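Local coordinates for uncharacterized protein Atu1872 (Agrobacterium tumefaciens, PDB 2QNT) that is of unknown function but carries a glyoxalase-like domain and probably shares the fold of the glyoxalase/bleomycin resistance/dioxygenase family, at residues 39-44 with 49-54; 55-60 with 69-74; 100-103 with 109-112; 30-35 with 78-83. All coordinates share one frame; numbering follows the deposited sequence. Where two conformers were deposited one is given.

Contact 1 (39-44 with 49-54)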
loop_
_atom_site.group_PDB
_atom_site.type_symbol
_atom_site.label_atom_id
_atom_site.label_comp_id
_atom_site.label_asym_id
_atom_site.label_seq_id
_atom_site.Cartn_x
_atom_site.Cartn_y
_atom_site.Cartn_z
ATOM N N GLY A 39 -2.427 -14.210 -12.860
ATOM C CA GLY A 39 -1.331 -14.112 -13.807
ATOM C C GLY A 39 -0.564 -12.830 -13.539
ATOM O O GLY A 39 0.432 -12.834 -12.837
ATOM N N SER A 40 -1.046 -11.720 -14.089
ATOM C CA SER A 40 -0.357 -10.428 -13.949
ATOM C C SER A 40 -0.645 -9.756 -12.609
ATOM O O SER A 40 -0.062 -8.724 -12.313
ATOM C CB SER A 40 -0.734 -9.464 -15.084
ATOM O OG SER A 40 -2.093 -9.057 -15.022
ATOM N N PHE A 41 -1.562 -10.324 -11.834
ATOM C CA PHE A 41 -2.031 -9.731 -10.564
ATOM C C PHE A 41 -2.196 -10.861 -9.597
ATOM O O PHE A 41 -2.778 -11.879 -9.932
ATOM C CB PHE A 41 -3.376 -9.029 -10.833
ATOM C CG PHE A 41 -4.053 -8.361 -9.633
ATOM C CD1 PHE A 41 -5.418 -8.579 -9.366
ATOM C CD2 PHE A 41 -3.365 -7.497 -8.800
ATOM C CE1 PHE A 41 -6.036 -7.943 -8.291
ATOM C CE2 PHE A 41 -4.004 -6.843 -7.759
ATOM C CZ PHE A 41 -5.326 -7.070 -7.480
ATOM N N VAL A 42 -1.693 -10.681 -8.384
ATOM C CA VAL A 42 -1.797 -11.676 -7.351
ATOM C C VAL A 42 -2.337 -11.029 -6.080
ATOM O O VAL A 42 -1.819 -10.020 -5.619
ATOM C CB VAL A 42 -0.409 -12.356 -7.067
ATOM C CG1 VAL A 42 -0.544 -13.423 -5.968
ATOM C CG2 VAL A 42 0.192 -12.973 -8.337
ATOM N N LEU A 43 -3.405 -11.617 -5.544
ATOM C CA LEU A 43 -3.976 -11.227 -4.264
ATOM C C LEU A 43 -3.525 -12.214 -3.211
ATOM O O LEU A 43 -3.664 -13.437 -3.401
ATOM C CB LEU A 43 -5.486 -11.296 -4.297
ATOM C CG LEU A 43 -6.247 -10.372 -5.188
ATOM C CD1 LEU A 43 -7.714 -10.675 -5.101
ATOM C CD2 LEU A 43 -5.991 -8.951 -4.756
ATOM N N PHE A 44 -3.043 -11.678 -2.097
ATOM C CA PHE A 44 -2.684 -12.481 -0.946
ATOM C C PHE A 44 -3.700 -12.352 0.173
ATOM O O PHE A 44 -4.408 -11.358 0.274
ATOM C CB PHE A 44 -1.314 -12.112 -0.403
ATOM C CG PHE A 44 -0.196 -12.328 -1.378
ATOM C CD1 PHE A 44 0.213 -11.319 -2.243
ATOM C CD2 PHE A 44 0.459 -13.540 -1.436
ATOM C CE1 PHE A 44 1.237 -11.531 -3.141
ATOM C CE2 PHE A 44 1.484 -13.751 -2.351
ATOM C CZ PHE A 44 1.876 -12.745 -3.189
ATOM N N ALA A 49 -1.388 -7.220 -2.180
ATOM C CA ALA A 49 -1.478 -7.584 -3.588
ATOM C C ALA A 49 -0.299 -7.026 -4.350
ATOM O O ALA A 49 0.352 -6.129 -3.862
ATOM C CB ALA A 49 -2.765 -7.068 -4.200
ATOM N N ILE A 50 -0.000 -7.624 -5.508
ATOM C CA ILE A 50 1.083 -7.156 -6.387
ATOM C C ILE A 50 0.586 -7.239 -7.818
ATOM O O ILE A 50 -0.244 -8.091 -8.144
ATOM C CB ILE A 50 2.373 -8.011 -6.231
ATOM C CG1 ILE A 50 2.067 -9.506 -6.398
ATOM C CG2 ILE A 50 3.062 -7.759 -4.896
ATOM C CD1 ILE A 50 3.294 -10.477 -6.342
ATOM N N HIS A 51 1.120 -6.384 -8.692
ATOM C CA HIS A 51 0.733 -6.416 -10.099
ATOM C C HIS A 51 1.933 -6.138 -10.974
ATOM O O HIS A 51 2.731 -5.258 -10.664
ATOM C CB HIS A 51 -0.333 -5.339 -10.398
ATOM C CG HIS A 51 -1.211 -5.570 -11.606
ATOM N ND1 HIS A 51 -0.752 -5.666 -12.910
ATOM C CD2 HIS A 51 -2.562 -5.675 -11.683
ATOM C CE1 HIS A 51 -1.792 -5.811 -13.730
ATOM N NE2 HIS A 51 -2.900 -5.847 -13.007
ATOM N N GLU A 52 2.093 -6.893 -12.055
ATOM C CA GLU A 52 3.113 -6.568 -13.044
ATOM C C GLU A 52 2.895 -5.126 -13.473
ATOM O O GLU A 52 1.774 -4.727 -13.785
ATOM C CB GLU A 52 3.072 -7.552 -14.195
ATOM C CG GLU A 52 4.249 -7.390 -15.160
ATOM C CD GLU A 52 4.037 -6.285 -16.176
ATOM O OE1 GLU A 52 2.897 -6.103 -16.620
ATOM O OE2 GLU A 52 5.011 -5.587 -16.550
ATOM N N GLY A 53 3.963 -4.346 -13.490
ATOM C CA GLY A 53 3.824 -2.896 -13.532
ATOM C C GLY A 53 3.408 -2.343 -14.880
ATOM O O GLY A 53 2.583 -1.443 -14.944
ATOM N N ARG A 54 3.997 -2.831 -15.965
ATOM C CA ARG A 54 3.692 -2.241 -17.268
ATOM C C ARG A 54 2.231 -2.435 -17.651
ATOM O O ARG A 54 1.607 -1.510 -18.171
ATOM C CB ARG A 54 4.621 -2.764 -18.359
ATOM C CG ARG A 54 6.067 -2.466 -18.027
ATOM C CD ARG A 54 6.994 -2.365 -19.170
ATOM N NE ARG A 54 6.697 -1.213 -20.013
ATOM C CZ ARG A 54 7.437 -0.823 -21.045
ATOM N NH1 ARG A 54 8.549 -1.475 -21.354
ATOM N NH2 ARG A 54 7.072 0.232 -21.762
#

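Contact 2 (55-60 with 69-74)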
loop_
_atom_site.group_PDB
_atom_site.type_symbol
_atom_site.label_atom_id
_atom_site.label_comp_id
_atom_site.label_asym_id
_atom_site.label_seq_id
_atom_site.Cartn_x
_atom_site.Cartn_y
_atom_site.Cartn_z
ATOM N N SER A 55 1.675 -3.609 -17.388
ATOM C CA SER A 55 0.273 -3.851 -17.706
ATOM C C SER A 55 -0.641 -2.973 -16.884
ATOM O O SER A 55 -1.603 -2.436 -17.413
ATOM C CB SER A 55 -0.104 -5.321 -17.524
ATOM O OG SER A 55 0.144 -5.790 -16.231
ATOM N N LEU A 56 -0.363 -2.790 -15.597
ATOM C CA LEU A 56 -1.219 -1.911 -14.803
ATOM C C LEU A 56 -1.019 -0.442 -15.182
ATOM O O LEU A 56 -2.002 0.300 -15.237
ATOM C CB LEU A 56 -1.005 -2.146 -13.310
ATOM C CG LEU A 56 -1.986 -1.429 -12.386
ATOM C CD1 LEU A 56 -3.466 -1.590 -12.819
ATOM C CD2 LEU A 56 -1.762 -1.915 -10.958
ATOM N N GLU A 57 0.210 -0.005 -15.470
ATOM C CA GLU A 57 0.414 1.365 -15.975
ATOM C C GLU A 57 -0.392 1.593 -17.238
ATOM O O GLU A 57 -0.999 2.659 -17.407
ATOM C CB GLU A 57 1.876 1.657 -16.271
ATOM C CG GLU A 57 2.770 1.840 -15.087
ATOM C CD GLU A 57 4.182 2.270 -15.497
ATOM O OE1 GLU A 57 4.292 3.338 -16.160
ATOM O OE2 GLU A 57 5.135 1.559 -15.117
ATOM N N GLU A 58 -0.367 0.652 -18.173
ATOM C CA GLU A 58 -1.147 0.830 -19.408
ATOM C C GLU A 58 -2.627 0.903 -19.103
ATOM O O GLU A 58 -3.357 1.701 -19.688
ATOM C CB GLU A 58 -0.834 -0.267 -20.425
ATOM C CG GLU A 58 0.608 -0.252 -20.925
ATOM C CD GLU A 58 0.868 0.698 -22.066
ATOM O OE1 GLU A 58 -0.089 1.328 -22.564
ATOM O OE2 GLU A 58 2.045 0.792 -22.477
ATOM N N THR A 59 -3.102 0.071 -18.189
ATOM C CA THR A 59 -4.530 0.120 -17.790
ATOM C C THR A 59 -4.922 1.480 -17.235
ATOM O O THR A 59 -5.984 2.000 -17.575
ATOM C CB THR A 59 -4.838 -0.968 -16.760
ATOM O OG1 THR A 59 -4.752 -2.250 -17.394
ATOM C CG2 THR A 59 -6.202 -0.783 -16.124
ATOM N N ILE A 60 -4.082 2.046 -16.372
ATOM C CA ILE A 60 -4.402 3.313 -15.715
ATOM C C ILE A 60 -4.208 4.526 -16.632
ATOM O O ILE A 60 -5.119 5.360 -16.758
ATOM C CB ILE A 60 -3.551 3.485 -14.463
ATOM C CG1 ILE A 60 -3.826 2.380 -13.421
ATOM C CG2 ILE A 60 -3.776 4.835 -13.801
ATOM C CD1 ILE A 60 -2.758 2.283 -12.361
ATOM N N GLU A 69 13.330 2.792 -14.186
ATOM C CA GLU A 69 14.085 2.503 -12.998
ATOM C C GLU A 69 13.271 1.503 -12.206
ATOM O O GLU A 69 12.104 1.251 -12.503
ATOM C CB GLU A 69 14.359 3.774 -12.175
ATOM C CG GLU A 69 13.121 4.602 -11.805
ATOM C CD GLU A 69 13.392 5.680 -10.759
ATOM O OE1 GLU A 69 14.358 5.556 -9.977
ATOM O OE2 GLU A 69 12.617 6.658 -10.717
ATOM N N ALA A 70 13.912 0.910 -11.215
ATOM C CA ALA A 70 13.252 -0.025 -10.326
ATOM C C ALA A 70 12.014 0.632 -9.769
ATOM O O ALA A 70 11.992 1.830 -9.534
ATOM C CB ALA A 70 14.191 -0.437 -9.184
ATOM N N TYR A 71 10.976 -0.170 -9.543
ATOM C CA TYR A 71 9.720 0.367 -8.976
ATOM C C TYR A 71 9.853 0.822 -7.535
ATOM O O TYR A 71 9.067 1.624 -7.057
ATOM C CB TYR A 71 8.597 -0.666 -9.129
ATOM C CG TYR A 71 8.028 -0.730 -10.504
ATOM C CD1 TYR A 71 7.475 0.400 -11.107
ATOM C CD2 TYR A 71 8.031 -1.903 -11.233
ATOM C CE1 TYR A 71 6.953 0.348 -12.364
ATOM C CE2 TYR A 71 7.495 -1.974 -12.487
ATOM C CZ TYR A 71 6.979 -0.826 -13.071
ATOM O OH TYR A 71 6.422 -0.845 -14.344
ATOM N N GLY A 72 10.815 0.299 -6.812
ATOM C CA GLY A 72 11.054 0.781 -5.468
ATOM C C GLY A 72 11.628 2.172 -5.404
ATOM O O GLY A 72 12.716 2.407 -5.932
ATOM N N ARG A 73 10.909 3.117 -4.789
ATOM C CA ARG A 73 11.223 4.551 -4.947
ATOM C C ARG A 73 11.122 5.385 -3.655
ATOM O O ARG A 73 10.861 6.568 -3.701
ATOM C CB ARG A 73 10.388 5.152 -6.096
ATOM C CG ARG A 73 10.794 4.618 -7.446
ATOM C CD ARG A 73 9.854 4.972 -8.613
ATOM N NE ARG A 73 10.112 4.080 -9.747
ATOM C CZ ARG A 73 9.392 3.980 -10.863
ATOM N NH1 ARG A 73 8.338 4.760 -11.077
ATOM N NH2 ARG A 73 9.759 3.123 -11.822
ATOM N N ARG A 74 11.368 4.738 -2.531
ATOM C CA ARG A 74 11.401 5.346 -1.170
ATOM C C ARG A 74 10.250 6.314 -0.912
ATOM O O ARG A 74 10.421 7.357 -0.308
ATOM C CB ARG A 74 12.784 5.966 -0.818
ATOM C CG ARG A 74 13.967 4.950 -0.848
ATOM C CD ARG A 74 15.142 5.426 -0.022
ATOM N NE ARG A 74 16.300 4.617 -0.288
ATOM C CZ ARG A 74 17.455 4.809 0.313
ATOM N NH1 ARG A 74 17.621 5.800 1.183
ATOM N NH2 ARG A 74 18.451 4.023 -0.002
#

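Contact 3 (100-103 with 109-112)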
loop_
_atom_site.group_PDB
_atom_site.type_symbol
_atom_site.label_atom_id
_atom_site.label_comp_id
_atom_site.label_asym_id
_atom_site.label_seq_id
_atom_site.Cartn_x
_atom_site.Cartn_y
_atom_site.Cartn_z
ATOM N N HIS A 100 18.079 -2.676 7.828
ATOM C CA HIS A 100 18.691 -2.810 9.144
ATOM C C HIS A 100 18.158 -4.116 9.746
ATOM O O HIS A 100 17.099 -4.634 9.326
ATOM C CB HIS A 100 18.390 -1.602 10.065
ATOM C CG HIS A 100 16.940 -1.401 10.397
ATOM N ND1 HIS A 100 16.261 -2.188 11.314
ATOM C CD2 HIS A 100 16.053 -0.480 9.955
ATOM C CE1 HIS A 100 15.001 -1.765 11.390
ATOM N NE2 HIS A 100 14.856 -0.739 10.565
ATOM N N PRO A 101 18.881 -4.638 10.752
ATOM C CA PRO A 101 18.484 -5.895 11.402
ATOM C C PRO A 101 17.371 -5.694 12.404
ATOM O O PRO A 101 16.834 -4.598 12.557
ATOM C CB PRO A 101 19.785 -6.400 12.033
ATOM C CG PRO A 101 20.610 -5.220 12.211
ATOM C CD PRO A 101 20.179 -4.154 11.234
ATOM N N LEU A 102 17.036 -6.761 13.107
ATOM C CA LEU A 102 15.959 -6.745 14.053
ATOM C C LEU A 102 16.363 -5.900 15.246
ATOM O O LEU A 102 17.278 -6.284 15.997
ATOM C CB LEU A 102 15.617 -8.213 14.411
ATOM C CG LEU A 102 14.479 -8.472 15.392
ATOM C CD1 LEU A 102 13.208 -7.819 14.970
ATOM C CD2 LEU A 102 14.314 -9.984 15.476
ATOM N N GLU A 103 15.698 -4.761 15.419
ATOM C CA GLU A 103 16.092 -3.693 16.380
ATOM C C GLU A 103 14.878 -3.123 17.057
ATOM O O GLU A 103 13.887 -2.862 16.407
ATOM C CB GLU A 103 16.780 -2.527 15.604
ATOM C CG GLU A 103 18.121 -2.939 15.002
ATOM C CD GLU A 103 18.831 -1.867 14.149
ATOM O OE1 GLU A 103 18.255 -0.827 13.801
ATOM O OE2 GLU A 103 20.026 -2.069 13.843
ATOM N N GLN A 109 8.832 -1.435 20.023
ATOM C CA GLN A 109 8.586 -2.608 19.192
ATOM C C GLN A 109 9.853 -3.027 18.458
ATOM O O GLN A 109 10.559 -2.183 17.925
ATOM C CB GLN A 109 7.504 -2.262 18.163
ATOM C CG GLN A 109 7.039 -3.388 17.287
ATOM C CD GLN A 109 6.219 -2.890 16.109
ATOM O OE1 GLN A 109 6.200 -1.695 15.801
ATOM N NE2 GLN A 109 5.508 -3.802 15.459
ATOM N N ARG A 110 10.120 -4.333 18.409
ATOM C CA ARG A 110 11.218 -4.879 17.622
ATOM C C ARG A 110 10.770 -5.134 16.186
ATOM O O ARG A 110 9.777 -5.844 15.956
ATOM C CB ARG A 110 11.702 -6.168 18.260
ATOM C CG ARG A 110 12.223 -5.953 19.663
ATOM C CD ARG A 110 12.468 -7.245 20.366
ATOM N NE ARG A 110 13.552 -7.979 19.764
ATOM C CZ ARG A 110 13.518 -9.262 19.427
ATOM N NH1 ARG A 110 12.417 -10.002 19.634
ATOM N NH2 ARG A 110 14.616 -9.798 18.901
ATOM N N VAL A 111 11.496 -4.533 15.236
ATOM C CA VAL A 111 11.205 -4.700 13.822
ATOM C C VAL A 111 12.467 -4.836 13.018
ATOM O O VAL A 111 13.525 -4.399 13.432
ATOM C CB VAL A 111 10.358 -3.505 13.243
ATOM C CG1 VAL A 111 9.288 -3.058 14.253
ATOM C CG2 VAL A 111 11.211 -2.332 12.821
ATOM N N PHE A 112 12.357 -5.405 11.816
ATOM C CA PHE A 112 13.423 -5.301 10.828
ATOM C C PHE A 112 12.849 -4.790 9.530
ATOM O O PHE A 112 11.654 -4.865 9.299
ATOM C CB PHE A 112 14.208 -6.617 10.658
ATOM C CG PHE A 112 13.439 -7.805 10.125
ATOM C CD1 PHE A 112 13.697 -8.295 8.844
ATOM C CD2 PHE A 112 12.583 -8.515 10.931
ATOM C CE1 PHE A 112 13.074 -9.445 8.375
ATOM C CE2 PHE A 112 11.968 -9.674 10.455
ATOM C CZ PHE A 112 12.213 -10.113 9.176
HETATM O O HOH W 1 16.943 -8.496 18.096
#

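Contact 4 (30-35 with 78-83)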
loop_
_atom_site.group_PDB
_atom_site.type_symbol
_atom_site.label_atom_id
_atom_site.label_comp_id
_atom_site.label_asym_id
_atom_site.label_seq_id
_atom_site.Cartn_x
_atom_site.Cartn_y
_atom_site.Cartn_z
ATOM N N LEU A 30 8.397 -14.627 2.642
ATOM C CA LEU A 30 7.592 -13.969 3.685
ATOM C C LEU A 30 6.465 -14.834 4.212
ATOM O O LEU A 30 5.915 -14.520 5.249
ATOM C CB LEU A 30 7.041 -12.624 3.229
ATOM C CG LEU A 30 7.993 -11.475 3.527
ATOM C CD1 LEU A 30 9.339 -11.716 2.853
ATOM C CD2 LEU A 30 7.345 -10.171 3.107
ATOM N N GLY A 31 6.159 -15.958 3.570
ATOM C CA GLY A 31 5.126 -16.846 4.067
ATOM C C GLY A 31 3.708 -16.354 3.845
ATOM O O GLY A 31 2.794 -16.747 4.566
ATOM N N LEU A 32 3.492 -15.496 2.851
ATOM C CA LEU A 32 2.134 -15.077 2.525
ATOM C C LEU A 32 1.437 -16.184 1.760
ATOM O O LEU A 32 2.103 -17.018 1.156
ATOM C CB LEU A 32 2.144 -13.796 1.688
ATOM C CG LEU A 32 2.836 -12.587 2.270
ATOM C CD1 LEU A 32 2.476 -11.367 1.433
ATOM C CD2 LEU A 32 2.398 -12.399 3.722
ATOM N N LYS A 33 0.110 -16.214 1.847
ATOM C CA LYS A 33 -0.727 -17.231 1.194
ATOM C C LYS A 33 -1.477 -16.568 0.056
ATOM O O LYS A 33 -2.088 -15.506 0.243
ATOM C CB LYS A 33 -1.723 -17.805 2.195
ATOM C CG LYS A 33 -1.055 -18.396 3.403
ATOM C CD LYS A 33 -0.164 -19.572 3.039
ATOM C CE LYS A 33 0.622 -20.059 4.250
ATOM N NZ LYS A 33 -0.270 -20.439 5.380
ATOM N N ILE A 34 -1.374 -17.131 -1.132
ATOM C CA ILE A 34 -2.131 -16.622 -2.262
ATOM C C ILE A 34 -3.629 -16.858 -2.101
ATOM O O ILE A 34 -4.069 -17.993 -1.853
ATOM C CB ILE A 34 -1.622 -17.205 -3.579
ATOM C CG1 ILE A 34 -0.183 -16.695 -3.804
ATOM C CG2 ILE A 34 -2.541 -16.801 -4.724
ATOM C CD1 ILE A 34 0.513 -17.212 -5.000
ATOM N N LEU A 35 -4.414 -15.788 -2.203
ATOM C CA LEU A 35 -5.884 -15.860 -2.260
ATOM C C LEU A 35 -6.379 -16.107 -3.685
ATOM O O LEU A 35 -7.203 -17.008 -3.931
ATOM C CB LEU A 35 -6.464 -14.583 -1.649
ATOM C CG LEU A 35 -7.957 -14.322 -1.687
ATOM C CD1 LEU A 35 -8.678 -15.454 -0.947
ATOM C CD2 LEU A 35 -8.236 -12.971 -1.019
ATOM N N LEU A 78 5.714 -0.805 3.261
ATOM C CA LEU A 78 4.749 -1.909 3.412
ATOM C C LEU A 78 4.966 -2.572 4.767
ATOM O O LEU A 78 6.040 -3.148 5.002
ATOM C CB LEU A 78 4.908 -2.905 2.276
ATOM C CG LEU A 78 4.685 -2.298 0.901
ATOM C CD1 LEU A 78 5.186 -3.233 -0.216
ATOM C CD2 LEU A 78 3.231 -1.919 0.710
ATOM N N TYR A 79 3.979 -2.490 5.658
ATOM C CA TYR A 79 4.133 -2.847 7.058
ATOM C C TYR A 79 3.380 -4.140 7.345
ATOM O O TYR A 79 2.155 -4.224 7.204
ATOM C CB TYR A 79 3.651 -1.679 7.957
ATOM C CG TYR A 79 3.627 -2.034 9.419
ATOM C CD1 TYR A 79 4.781 -2.269 10.128
ATOM C CD2 TYR A 79 2.440 -2.154 10.088
ATOM C CE1 TYR A 79 4.755 -2.655 11.440
ATOM C CE2 TYR A 79 2.394 -2.526 11.437
ATOM C CZ TYR A 79 3.557 -2.785 12.084
ATOM O OH TYR A 79 3.591 -3.146 13.430
ATOM N N PHE A 80 4.148 -5.128 7.802
ATOM C CA PHE A 80 3.693 -6.471 8.168
ATOM C C PHE A 80 4.048 -6.744 9.622
ATOM O O PHE A 80 4.997 -6.180 10.164
ATOM C CB PHE A 80 4.419 -7.562 7.346
ATOM C CG PHE A 80 4.184 -7.520 5.849
ATOM C CD1 PHE A 80 3.396 -8.450 5.236
ATOM C CD2 PHE A 80 4.841 -6.624 5.026
ATOM C CE1 PHE A 80 3.180 -8.475 3.862
ATOM C CE2 PHE A 80 4.665 -6.667 3.660
ATOM C CZ PHE A 80 3.843 -7.569 3.084
ATOM N N GLU A 81 3.292 -7.641 10.235
ATOM C CA GLU A 81 3.585 -8.149 11.578
ATOM C C GLU A 81 3.666 -9.661 11.540
ATOM O O GLU A 81 3.010 -10.308 10.754
ATOM C CB GLU A 81 2.517 -7.709 12.598
ATOM C CG GLU A 81 2.617 -6.230 12.971
ATOM C CD GLU A 81 1.526 -5.704 13.883
ATOM O OE1 GLU A 81 0.751 -6.516 14.412
ATOM O OE2 GLU A 81 1.406 -4.468 14.075
ATOM N N HIS A 82 4.473 -10.203 12.439
ATOM C CA HIS A 82 4.642 -11.641 12.577
ATOM C C HIS A 82 4.552 -11.984 14.051
ATOM O O HIS A 82 5.103 -11.290 14.896
ATOM C CB HIS A 82 5.978 -12.089 12.005
ATOM C CG HIS A 82 6.086 -13.552 11.706
ATOM N ND1 HIS A 82 6.240 -14.509 12.690
ATOM C CD2 HIS A 82 6.119 -14.216 10.525
ATOM C CE1 HIS A 82 6.347 -15.698 12.120
ATOM N NE2 HIS A 82 6.266 -15.549 10.808
ATOM N N ALA A 83 3.912 -13.110 14.321
ATOM C CA ALA A 83 3.789 -13.628 15.667
ATOM C C ALA A 83 5.105 -13.927 16.381
ATOM O O ALA A 83 5.178 -13.901 17.621
ATOM C CB ALA A 83 2.918 -14.902 15.644
HETATM O O HOH W 2 6.490 -15.962 7.572
#

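Contact 1 (39-44 with 49-54)
The rings of Phe41 and His51 lean on each other obliquely, their planes 34° apart, with Phe41 CD2 3.5 Å from His51 CD2. Phe41 reaches this place with CG anti to the backbone N (chi1 179°), which also carries CE2 on to Ala49 CB. Leu43 CD2 approaches the same methyl at 3.8 Å; Phe41, Leu43, Ala49 and His51 all lie on one face of the sheet. On the other face Val42 CB packs on Ile50 CG1, and Ile50 CD1 lies in the plane of the Phe44 ring, against its CE1 edge. Strands 41-44 and 49-52 form an antiparallel beta hairpin, the middle pair of a four-stranded mixed sheet. Val42 and Ile50 make its hydrogen-bonded pair, with Val42 N to Ile50 O at 3.0 Å and its reverse. A further bond joins Glu52 N to Ser40 O at 2.8 Å; that carbonyl oxygen also sits over one face of the His51 imidazole. His51 ND1 donates to Glu52 O, which fixes the turn of the ring. Glu52 N-caps helix 53-61 by accepting from Arg54 N through OE2, while OE1 bonds Ser55 OG. Helix 19-29 covers the Val42 and Ile50 face through Ile19, and a bound HEPES molecule lies close to Phe41.

Contact 2 (55-60 with 69-74)
Helix 53-61 is tied to the loop that leads into strand 76-82 by a side-chain hydrogen bond between Glu57 and Tyr71. The backbones stay far apart, the nearest CA atoms, those of Glu57 and Tyr71, being 11.7 Å from each other. The two side chains span this distance from opposite directions. Beyond CG the glutamate chain is extended (chi2 -174°), which carries its carboxylate out to the phenol. Tyr71 OH donates to Glu57 OE2 at 2.8 Å, meeting the oxygen nearly along its C-O axis. OE2 lies in the plane of the Tyr71 ring, at the edge, and the carboxylate is turned 83° from that plane. In the loop, Arg73 folds back on the chain: its NE donates to Ala70 O at 2.9 Å and its NH2 to Glu69 O at 3.1 Å, with both carbonyl oxygens at the edge of the guanidinium. Gln68 gives Glu57 OE2 a second donor, and Arg73 NH1 bonds to the backbone O of Arg73 of the second subunit, so this loop also belongs to the dimer interface. Two donors on one oxygen of a buried glutamate would help to stabilise a charged carboxylate there, and the nearby guanidinium of Arg73, although not in contact with it, probably adds a favourable field.

Contact 3 (100-103 with 109-112)
His100 begins the contact by turning CE1 toward Val111 O, which lies in the plane of the imidazole at its edge, 3.6 Å away. The ring is held in that orientation by ND1, which donates to Pro101 O at 2.8 Å, in the carbonyl plane and on a lone pair, while NE2 is bonded to Arg113 NH1. The backbone of Pro101 passes beside Phe112 CB. With chi1 at -179° the Leu102 side chain swings away from its own N, and its two methyls divide the work. CD1 lies against the Val111 backbone and reaches Phe112 CD2, whereas CD2 touches Arg110 NH2 at 3.4 Å, the leucine CG lying over one face of the guanidinium. A water joins the same two residues, accepting from Arg110 NH2 at 2.8 Å and donating to Leu102 O. Glu103 forms an antiparallel hydrogen-bonded pair with Val111, Glu103 N donating to Val111 O at 3.0 Å and Val111 N to Glu103 O at 3.1 Å. These segments belong to the beta hairpin of strands 98-104 and 110-115. Helix 85-92 lies along the Leu102 side, where Asp86 forms a salt bridge with Arg110 NH2 and Phe89 meets the Phe112 ring edge-to-face, while strand 121-126 flanks strand 110-115 on its other edge.

Contact 4 (30-35 with 78-83)
The backbones of 30-35 and 78-83 do not pair; their nearest CA atoms, Leu30 and Phe80, are 9.6 Å apart. Segment 30-35 leaves helix 19-29 at Gly31, where phi turns positive (75°), and then runs on into strand 34-37, whereas 78-82 is extended strand. Side chains fill the gap. The Phe80 ring, with CG anti to the carbonyl carbon (chi1 -63°), is directed at the two leucines. Leu30 CD2 lies over one face of this ring, 4.4 Å from CZ, a fairly loose approach. Leu32 comes closer, with CD1 3.8 Å and CD2 4.0 Å from Phe80 CE1, and the two side chains cross at about a right angle. Farther along the strand a water receives a weak bond from His82 NE2 at 3.3 Å and donates to Leu30 O at 2.8 Å. Tyr79 OH donates to Glu81 OE2 at 2.6 Å and is also hydrogen-bonded to Gln109 NE2. Phe48 of the same chain and Phe9 of the second subunit each meet the Phe80 ring edge-to-face, and strand 78-82 pairs antiparallel with a strand of that subunit, carrying the sheet across the interface. Between the two segments the buried contact is therefore apolar, resting on methyl and ring surfaces that impose little direction, and its one polar link is the water from Leu30 O, weakly held at the histidine.

In the fold
Contacts 1, 2 and 3 follow one another along the chain, and contact 4 encloses the first two by bringing 30-35 to 78-83. Contact 1 lies in the sheet of strands 7-16, 49-52, 41-44 and 34-37, contact 3 in that of strands 76-82, 121-126, 110-115 and 98-104; their centres are about 28 Å apart. The matching 1-4-3-2 strand orders are consistent with the paired beta-alpha-beta-beta-beta modules of glyoxalase-like proteins. Contact 4, its centre about 16 Å from those of contacts 1 and 3, packs the turn from helix 19-29 into strand 34-37 against strand 76-82. Helix 53-61 joins contacts 1 and 2. Contacts 2, 3 (through His100) and 4 touch the second subunit; at contact 4 the sheet itself continues across the interface.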